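Local coordinates for protein porin (Rhodobacter blasticus, PDB 3PRN) that forms trimeric outer-membrane channels through which small hydrophilic solutes of up to about 0.6 kDa diffuse passively, at residues A88-Y96 against D192-Y200; G141-D150 against E162-S171. The protein carries 1 engineered substitution. All coordinates share one frame; numbering follows the deposited sequence.

Interaction 1 (A88-Y96 against D192-Y200); sequences AFDSVALTY and DIAFVGAAY
F195, on strand 193-200, points its ring into the turn that follows the short helix 88-91, and T95 lies over one face of it. With CG roughly anti to the backbone nitrogen (chi1 156°), the side chain leaves its strand toward 88-96. Its CB touches F89 CE1 at 3.9 Å. CG, CD1 and CE1 lie beneath the T95 side chain, with T95 OG1 4.1 Å from both F195 CD1 and F195 CE1. F195 CD2 meets V92 CG2 at 4.1 Å, and F195 CE2 comes to 3.6 Å from A93 O, which lies at the ring edge. At the tip, CZ has L94 CB beside it near the ring plane and T95 CB above it. T95 CB makes a CH-pi contact 3.9 Å from the ring centroid; its hydroxyl, OG1, is hydrogen-bonded to Y213 OH on strand 206-214. On the opposite ring face lies G197 N, off-centre.

F89 has its own CH-pi partner, I193 CD1, 3.6 Å from the ring centroid and almost on the normal. At the far end L94 CD2 reaches A199 CB at 4.0 Å. Apolar packing thus joins an inward-folded segment to the inner barrel wall, as in the third loop constricting 16-stranded porins.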
loop_
_atom_site.group_PDB
_atom_site.type_symbol
_atom_site.label_atom_id
_atom_site.label_comp_id
_atom_site.label_asym_id
_atom_site.label_seq_id
_atom_site.Cartn_x
_atom_site.Cartn_y
_atom_site.Cartn_z
ATOM N N ALA A 88 3.273 -0.365 -27.070
ATOM C CA ALA A 88 4.156 -0.949 -28.084
ATOM C C ALA A 88 5.528 -0.320 -28.187
ATOM O O ALA A 88 6.560 -1.024 -28.168
ATOM C CB ALA A 88 3.418 -0.930 -29.426
ATOM N N PHE A 89 5.618 1.007 -28.177
ATOM C CA PHE A 89 6.931 1.649 -28.349
ATOM C C PHE A 89 7.836 1.375 -27.146
ATOM O O PHE A 89 9.070 1.364 -27.266
ATOM C CB PHE A 89 6.703 3.159 -28.523
ATOM C CG PHE A 89 7.850 3.910 -29.155
ATOM C CD1 PHE A 89 8.006 3.874 -30.558
ATOM C CD2 PHE A 89 8.742 4.636 -28.399
ATOM C CE1 PHE A 89 9.064 4.582 -31.163
ATOM C CE2 PHE A 89 9.820 5.327 -28.980
ATOM C CZ PHE A 89 9.960 5.286 -30.371
ATOM N N ASP A 90 7.215 1.151 -25.984
ATOM C CA ASP A 90 7.988 0.900 -24.774
ATOM C C ASP A 90 8.293 -0.579 -24.638
ATOM O O ASP A 90 9.218 -0.887 -23.888
ATOM C CB ASP A 90 7.218 1.429 -23.549
ATOM C CG ASP A 90 8.040 1.455 -22.241
ATOM O OD1 ASP A 90 9.075 2.101 -22.167
ATOM O OD2 ASP A 90 7.623 0.819 -21.245
ATOM N N SER A 91 7.561 -1.477 -25.310
ATOM C CA SER A 91 7.842 -2.893 -25.069
ATOM C C SER A 91 8.702 -3.610 -26.098
ATOM O O SER A 91 9.195 -4.682 -25.773
ATOM C CB SER A 91 6.470 -3.634 -25.046
ATOM O OG SER A 91 5.686 -3.062 -23.992
ATOM N N VAL A 92 8.902 -3.084 -27.300
ATOM C CA VAL A 92 9.699 -3.738 -28.304
ATOM C C VAL A 92 11.123 -3.990 -27.799
ATOM O O VAL A 92 11.634 -3.266 -26.935
ATOM C CB VAL A 92 10.070 -2.912 -29.567
ATOM C CG1 VAL A 92 9.240 -3.292 -30.795
ATOM C CG2 VAL A 92 9.871 -1.407 -29.378
ATOM N N ALA A 93 11.755 -4.993 -28.378
ATOM C CA ALA A 93 13.149 -5.322 -28.051
ATOM C C ALA A 93 14.093 -4.250 -28.692
ATOM O O ALA A 93 13.682 -3.477 -29.558
ATOM C CB ALA A 93 13.510 -6.703 -28.604
ATOM N N LEU A 94 15.315 -4.237 -28.160
ATOM C CA LEU A 94 16.438 -3.489 -28.630
ATOM C C LEU A 94 16.444 -2.009 -28.289
ATOM O O LEU A 94 17.548 -1.446 -28.109
ATOM C CB LEU A 94 16.603 -3.656 -30.171
ATOM C CG LEU A 94 16.742 -5.114 -30.690
ATOM C CD1 LEU A 94 16.915 -5.095 -32.219
ATOM C CD2 LEU A 94 17.898 -5.836 -30.002
ATOM N N THR A 95 15.298 -1.388 -28.198
ATOM C CA THR A 95 15.215 0.083 -28.082
ATOM C C THR A 95 15.884 0.603 -26.830
ATOM O O THR A 95 16.318 1.776 -26.806
ATOM C CB THR A 95 13.759 0.498 -28.290
ATOM O OG1 THR A 95 13.605 1.917 -28.491
ATOM C CG2 THR A 95 12.924 0.174 -27.019
ATOM N N TYR A 96 16.021 -0.163 -25.731
ATOM C CA TYR A 96 16.689 0.346 -24.543
ATOM C C TYR A 96 18.018 -0.324 -24.289
ATOM O O TYR A 96 18.634 -0.116 -23.218
ATOM C CB TYR A 96 15.782 0.092 -23.283
ATOM C CG TYR A 96 14.490 0.910 -23.344
ATOM C CD1 TYR A 96 14.559 2.294 -23.440
ATOM C CD2 TYR A 96 13.248 0.293 -23.275
ATOM C CE1 TYR A 96 13.422 3.093 -23.471
ATOM C CE2 TYR A 96 12.088 1.050 -23.378
ATOM C CZ TYR A 96 12.192 2.447 -23.425
ATOM O OH TYR A 96 11.063 3.173 -23.506
ATOM N N ASP A 192 4.268 11.940 -34.349
ATOM C CA ASP A 192 4.360 10.586 -34.845
ATOM C C ASP A 192 5.808 10.113 -34.763
ATOM O O ASP A 192 6.734 10.783 -35.256
ATOM C CB ASP A 192 3.778 10.413 -36.245
ATOM C CG ASP A 192 2.385 10.987 -36.375
ATOM O OD1 ASP A 192 1.550 10.914 -35.454
ATOM O OD2 ASP A 192 2.095 11.619 -37.446
ATOM N N ILE A 193 6.040 9.002 -34.052
ATOM C CA ILE A 193 7.419 8.609 -33.795
ATOM C C ILE A 193 7.708 7.238 -34.349
ATOM O O ILE A 193 6.786 6.458 -34.600
ATOM C CB ILE A 193 7.726 8.723 -32.278
ATOM C CG1 ILE A 193 6.834 7.751 -31.456
ATOM C CG2 ILE A 193 7.546 10.170 -31.852
ATOM C CD1 ILE A 193 7.197 7.793 -29.961
ATOM N N ALA A 194 8.975 6.915 -34.584
ATOM C CA ALA A 194 9.258 5.608 -35.180
ATOM C C ALA A 194 10.649 5.151 -34.753
ATOM O O ALA A 194 11.489 5.974 -34.453
ATOM C CB ALA A 194 9.207 5.613 -36.703
ATOM N N PHE A 195 10.853 3.872 -34.780
ATOM C CA PHE A 195 12.087 3.253 -34.394
ATOM C C PHE A 195 12.397 2.083 -35.316
ATOM O O PHE A 195 11.526 1.283 -35.679
ATOM C CB PHE A 195 11.937 2.704 -32.952
ATOM C CG PHE A 195 12.867 1.586 -32.587
ATOM C CD1 PHE A 195 14.249 1.793 -32.569
ATOM C CD2 PHE A 195 12.375 0.363 -32.126
ATOM C CE1 PHE A 195 15.119 0.802 -32.149
ATOM C CE2 PHE A 195 13.241 -0.652 -31.746
ATOM C CZ PHE A 195 14.606 -0.434 -31.705
ATOM N N VAL A 196 13.680 1.937 -35.637
ATOM C CA VAL A 196 14.096 0.739 -36.361
ATOM C C VAL A 196 15.462 0.391 -35.760
ATOM O O VAL A 196 16.251 1.322 -35.563
ATOM C CB VAL A 196 14.305 0.996 -37.871
ATOM C CG1 VAL A 196 14.833 -0.286 -38.478
ATOM C CG2 VAL A 196 12.978 1.372 -38.541
ATOM N N GLY A 197 15.655 -0.854 -35.395
ATOM C CA GLY A 197 16.942 -1.203 -34.827
ATOM C C GLY A 197 17.387 -2.581 -35.265
ATOM O O GLY A 197 16.601 -3.449 -35.651
ATOM N N ALA A 198 18.662 -2.842 -35.090
ATOM C CA ALA A 198 19.200 -4.170 -35.378
ATOM C C ALA A 198 20.417 -4.370 -34.508
ATOM O O ALA A 198 21.046 -3.395 -34.054
ATOM C CB ALA A 198 19.549 -4.180 -36.860
ATOM N N ALA A 199 20.729 -5.615 -34.210
ATOM C CA ALA A 199 21.826 -6.022 -33.372
ATOM C C ALA A 199 22.411 -7.357 -33.887
ATOM O O ALA A 199 21.719 -8.232 -34.420
ATOM C CB ALA A 199 21.385 -6.217 -31.919
ATOM N N TYR A 200 23.697 -7.489 -33.638
ATOM C CA TYR A 200 24.433 -8.670 -34.081
ATOM C C TYR A 200 25.223 -9.226 -32.919
ATOM O O TYR A 200 26.028 -8.465 -32.373
ATOM C CB TYR A 200 25.400 -8.211 -35.217
ATOM C CG TYR A 200 26.197 -9.354 -35.799
ATOM C CD1 TYR A 200 25.549 -10.460 -36.355
ATOM C CD2 TYR A 200 27.590 -9.358 -35.788
ATOM C CE1 TYR A 200 26.261 -11.539 -36.865
ATOM C CE2 TYR A 200 28.316 -10.417 -36.324
ATOM C CZ TYR A 200 27.644 -11.510 -36.842
ATOM O OH TYR A 200 28.346 -12.572 -37.379
#

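Interaction 2 (G141-D150 against E162-S171); sequences GVNLYLSYVD and EEFGIAADWS
D169 takes two side-chain bonds from the neighbouring strand, one from N143 and one from Y145, within an antiparallel beta-hairpin of the porin barrel. Strands 142-150 and 163-171 run at 172° to each other, and backbone hydrogen bonds join them in regular pairs from N143 with D169 to V149 with E163.

Of the contact's residues, D169 is the one most covered. Its CG sits between backbone nitrogen and carbonyl carbon (chi1 53°), which lets the carboxylate lean over the neighbouring strand. N143 ND2 gives D169 OD1 a nearly straight bond of 2.7 Å (173° at the hydrogen), with the oxygen in the amide plane although the two flat groups are steeply turned. Y145 OH donates to D169 OD2 at 2.9 Å. Both oxygens accept through their syn lone pairs, and OD2 also receives A93 N, so three donors grip this buried carboxylate. An alanine at D169 would remove the acceptor and is likely to leave the Y145 hydroxyl, the N143 amide and the A93 N-H without their shared mate.

The Y145 ring runs along the partner strand, its CD1 4.0 Å from A167 CB. At the hairpin's other end the bent chain of E162 lies alongside Y148, whose OH approaches E162 CG at 3.5 Å. E162 OE2 is 4.1 Å from D150 OD1, a like-charge approach that is probably eased because D150 OD1 accepts from D152 N.

On the face shared with D169, G165 lies opposite S147, where a CB would press on the serine hydroxyl. S147 OG is also hydrogen-bonded to A88 N, and E163 OE2 accepts from G186 N and F115 N. A water 2.7 Å from S147 OG donates to E163 OE1, also at 2.7 Å, bridging the two strands.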
loop_
_atom_site.group_PDB
_atom_site.type_symbol
_atom_site.label_atom_id
_atom_site.label_comp_id
_atom_site.label_asym_id
_atom_site.label_seq_id
_atom_site.Cartn_x
_atom_site.Cartn_y
_atom_site.Cartn_z
ATOM N N GLY A 141 10.118 -16.656 -31.792
ATOM C CA GLY A 141 11.142 -15.789 -32.397
ATOM C C GLY A 141 10.520 -14.416 -32.732
ATOM O O GLY A 141 11.224 -13.418 -32.658
ATOM N N VAL A 142 9.262 -14.401 -33.117
ATOM C CA VAL A 142 8.530 -13.188 -33.441
ATOM C C VAL A 142 7.645 -12.705 -32.287
ATOM O O VAL A 142 7.109 -13.461 -31.440
ATOM C CB VAL A 142 7.694 -13.338 -34.715
ATOM C CG1 VAL A 142 7.049 -12.047 -35.175
ATOM C CG2 VAL A 142 8.574 -13.884 -35.839
ATOM N N ASN A 143 7.650 -11.376 -32.104
ATOM C CA ASN A 143 6.786 -10.733 -31.136
ATOM C C ASN A 143 6.091 -9.577 -31.872
ATOM O O ASN A 143 6.772 -8.782 -32.501
ATOM C CB ASN A 143 7.526 -10.206 -29.934
ATOM C CG ASN A 143 8.214 -11.264 -29.117
ATOM O OD1 ASN A 143 7.578 -12.133 -28.517
ATOM N ND2 ASN A 143 9.545 -11.189 -29.042
ATOM N N LEU A 144 4.781 -9.487 -31.743
ATOM C CA LEU A 144 3.996 -8.402 -32.249
ATOM C C LEU A 144 3.414 -7.638 -31.026
ATOM O O LEU A 144 2.881 -8.334 -30.141
ATOM C CB LEU A 144 2.738 -8.910 -32.959
ATOM C CG LEU A 144 2.746 -8.998 -34.467
ATOM C CD1 LEU A 144 2.965 -7.587 -35.020
ATOM C CD2 LEU A 144 3.808 -10.005 -34.885
ATOM N N TYR A 145 3.300 -6.342 -31.119
ATOM C CA TYR A 145 2.695 -5.548 -30.063
ATOM C C TYR A 145 1.783 -4.483 -30.638
ATOM O O TYR A 145 2.188 -3.758 -31.551
ATOM C CB TYR A 145 3.708 -4.830 -29.193
ATOM C CG TYR A 145 4.919 -5.585 -28.755
ATOM C CD1 TYR A 145 5.934 -5.822 -29.673
ATOM C CD2 TYR A 145 5.057 -6.100 -27.468
ATOM C CE1 TYR A 145 7.056 -6.531 -29.295
ATOM C CE2 TYR A 145 6.187 -6.828 -27.073
ATOM C CZ TYR A 145 7.172 -7.017 -28.001
ATOM O OH TYR A 145 8.354 -7.685 -27.694
ATOM N N LEU A 146 0.599 -4.306 -30.077
ATOM C CA LEU A 146 -0.311 -3.276 -30.475
ATOM C C LEU A 146 -0.830 -2.551 -29.227
ATOM O O LEU A 146 -1.127 -3.269 -28.264
ATOM C CB LEU A 146 -1.564 -3.870 -31.162
ATOM C CG LEU A 146 -1.327 -4.095 -32.669
ATOM C CD1 LEU A 146 -1.609 -5.538 -32.995
ATOM C CD2 LEU A 146 -2.234 -3.149 -33.440
ATOM N N SER A 147 -0.909 -1.236 -29.246
ATOM C CA SER A 147 -1.465 -0.629 -28.012
ATOM C C SER A 147 -2.304 0.562 -28.422
ATOM O O SER A 147 -2.011 1.214 -29.447
ATOM C CB SER A 147 -0.377 -0.266 -27.022
ATOM O OG SER A 147 0.615 0.568 -27.630
ATOM N N TYR A 148 -3.351 0.797 -27.658
ATOM C CA TYR A 148 -4.242 1.945 -27.885
ATOM C C TYR A 148 -4.493 2.608 -26.536
ATOM O O TYR A 148 -4.911 1.904 -25.572
ATOM C CB TYR A 148 -5.543 1.413 -28.515
ATOM C CG TYR A 148 -6.670 2.416 -28.450
ATOM C CD1 TYR A 148 -6.771 3.455 -29.372
ATOM C CD2 TYR A 148 -7.604 2.309 -27.432
ATOM C CE1 TYR A 148 -7.825 4.376 -29.273
ATOM C CE2 TYR A 148 -8.661 3.205 -27.320
ATOM C CZ TYR A 148 -8.736 4.244 -28.245
ATOM O OH TYR A 148 -9.793 5.136 -28.105
ATOM N N VAL A 149 -4.154 3.876 -26.391
ATOM C CA VAL A 149 -4.325 4.516 -25.085
ATOM C C VAL A 149 -5.228 5.726 -25.225
ATOM O O VAL A 149 -5.007 6.609 -26.066
ATOM C CB VAL A 149 -2.960 4.961 -24.515
ATOM C CG1 VAL A 149 -3.162 5.677 -23.176
ATOM C CG2 VAL A 149 -1.985 3.818 -24.336
ATOM N N ASP A 150 -6.285 5.766 -24.438
ATOM C CA ASP A 150 -7.165 6.962 -24.421
ATOM C C ASP A 150 -6.859 7.638 -23.100
ATOM O O ASP A 150 -7.128 7.064 -22.029
ATOM C CB ASP A 150 -8.582 6.438 -24.505
ATOM C CG ASP A 150 -9.627 7.552 -24.516
ATOM O OD1 ASP A 150 -9.304 8.673 -24.149
ATOM O OD2 ASP A 150 -10.794 7.230 -24.833
ATOM N N GLU A 162 -6.083 10.183 -28.921
ATOM C CA GLU A 162 -5.693 8.852 -28.438
ATOM C C GLU A 162 -4.385 8.444 -29.101
ATOM O O GLU A 162 -4.122 8.895 -30.209
ATOM C CB GLU A 162 -6.790 7.826 -28.773
ATOM C CG GLU A 162 -8.049 8.120 -27.953
ATOM C CD GLU A 162 -9.048 8.957 -28.725
ATOM O OE1 GLU A 162 -8.993 9.030 -29.972
ATOM O OE2 GLU A 162 -9.927 9.590 -28.086
ATOM N N GLU A 163 -3.582 7.612 -28.435
ATOM C CA GLU A 163 -2.318 7.170 -28.968
ATOM C C GLU A 163 -2.455 5.742 -29.490
ATOM O O GLU A 163 -2.947 4.850 -28.797
ATOM C CB GLU A 163 -1.246 7.215 -27.874
ATOM C CG GLU A 163 0.086 6.649 -28.338
ATOM C CD GLU A 163 1.029 6.394 -27.178
ATOM O OE1 GLU A 163 1.015 5.254 -26.585
ATOM O OE2 GLU A 163 1.829 7.324 -26.790
ATOM N N PHE A 164 -2.036 5.532 -30.722
ATOM C CA PHE A 164 -2.064 4.183 -31.302
ATOM C C PHE A 164 -0.649 3.773 -31.671
ATOM O O PHE A 164 0.080 4.508 -32.351
ATOM C CB PHE A 164 -2.951 4.106 -32.540
ATOM C CG PHE A 164 -2.917 2.702 -33.137
ATOM C CD1 PHE A 164 -3.540 1.640 -32.469
ATOM C CD2 PHE A 164 -2.244 2.474 -34.340
ATOM C CE1 PHE A 164 -3.481 0.347 -33.002
ATOM C CE2 PHE A 164 -2.181 1.181 -34.871
ATOM C CZ PHE A 164 -2.799 0.118 -34.203
ATOM N N GLY A 165 -0.273 2.599 -31.215
ATOM C CA GLY A 165 1.087 2.117 -31.432
ATOM C C GLY A 165 1.130 0.719 -32.011
ATOM O O GLY A 165 0.360 -0.181 -31.627
ATOM N N ILE A 166 2.188 0.476 -32.795
ATOM C CA ILE A 166 2.402 -0.914 -33.254
ATOM C C ILE A 166 3.872 -1.219 -33.294
ATOM O O ILE A 166 4.723 -0.348 -33.601
ATOM C CB ILE A 166 1.719 -1.150 -34.618
ATOM C CG1 ILE A 166 2.032 -2.572 -35.106
ATOM C CG2 ILE A 166 2.197 -0.173 -35.657
ATOM C CD1 ILE A 166 0.955 -3.019 -36.089
ATOM N N ALA A 167 4.258 -2.451 -33.035
ATOM C CA ALA A 167 5.640 -2.853 -33.034
ATOM C C ALA A 167 5.822 -4.350 -33.253
ATOM O O ALA A 167 4.970 -5.171 -32.979
ATOM C CB ALA A 167 6.345 -2.444 -31.707
ATOM N N ALA A 168 7.025 -4.691 -33.702
ATOM C CA ALA A 168 7.431 -6.073 -33.865
ATOM C C ALA A 168 8.923 -6.230 -33.716
ATOM O O ALA A 168 9.738 -5.305 -33.896
ATOM C CB ALA A 168 6.946 -6.602 -35.238
ATOM N N ASP A 169 9.336 -7.385 -33.225
ATOM C CA ASP A 169 10.724 -7.745 -33.165
ATOM C C ASP A 169 10.862 -9.239 -33.548
ATOM O O ASP A 169 9.931 -10.063 -33.562
ATOM C CB ASP A 169 11.455 -7.427 -31.888
ATOM C CG ASP A 169 10.779 -7.968 -30.637
ATOM O OD1 ASP A 169 10.692 -9.208 -30.505
ATOM O OD2 ASP A 169 10.316 -7.162 -29.803
ATOM N N TRP A 170 12.106 -9.545 -33.897
ATOM C CA TRP A 170 12.419 -10.862 -34.438
ATOM C C TRP A 170 13.879 -11.132 -34.146
ATOM O O TRP A 170 14.748 -10.272 -34.255
ATOM C CB TRP A 170 12.144 -10.882 -35.971
ATOM C CG TRP A 170 12.668 -12.203 -36.510
ATOM C CD1 TRP A 170 11.999 -13.400 -36.518
ATOM C CD2 TRP A 170 13.974 -12.451 -37.029
ATOM N NE1 TRP A 170 12.832 -14.376 -36.999
ATOM C CE2 TRP A 170 14.047 -13.823 -37.321
ATOM C CE3 TRP A 170 15.096 -11.648 -37.258
ATOM C CZ2 TRP A 170 15.194 -14.419 -37.852
ATOM C CZ3 TRP A 170 16.239 -12.230 -37.783
ATOM C CH2 TRP A 170 16.273 -13.607 -38.079
ATOM N N SER A 171 14.101 -12.387 -33.768
ATOM C CA SER A 171 15.480 -12.732 -33.442
ATOM C C SER A 171 15.789 -14.184 -33.760
ATOM O O SER A 171 14.881 -15.040 -33.813
ATOM C CB SER A 171 15.608 -12.392 -31.947
ATOM O OG SER A 171 16.919 -12.655 -31.534
HETATM O O HOH W 1 -0.283 3.134 -27.649
#

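From the N terminus, the chain passes through the first five barrel strands before 88-96 turns inward. It then returns to the wall with strand 131-138 and builds the hairpin of interaction 2, whose two strands are joined by a short connection. After strand 175-183 it reaches 193-200, where interaction 1 closes a much longer loop, with interaction 2 nested wholly inside. The two do not cross; their centres lie about 10 Å apart, on the same side of the chain's centre. They touch: V92 packs on A167, and A88 N meets S147 OG. The inward segment 88-96 is tied to five wall strands: 142-150, 163-171, 175-183 through F89, 193-200 and, through T95 and L94, 206-214.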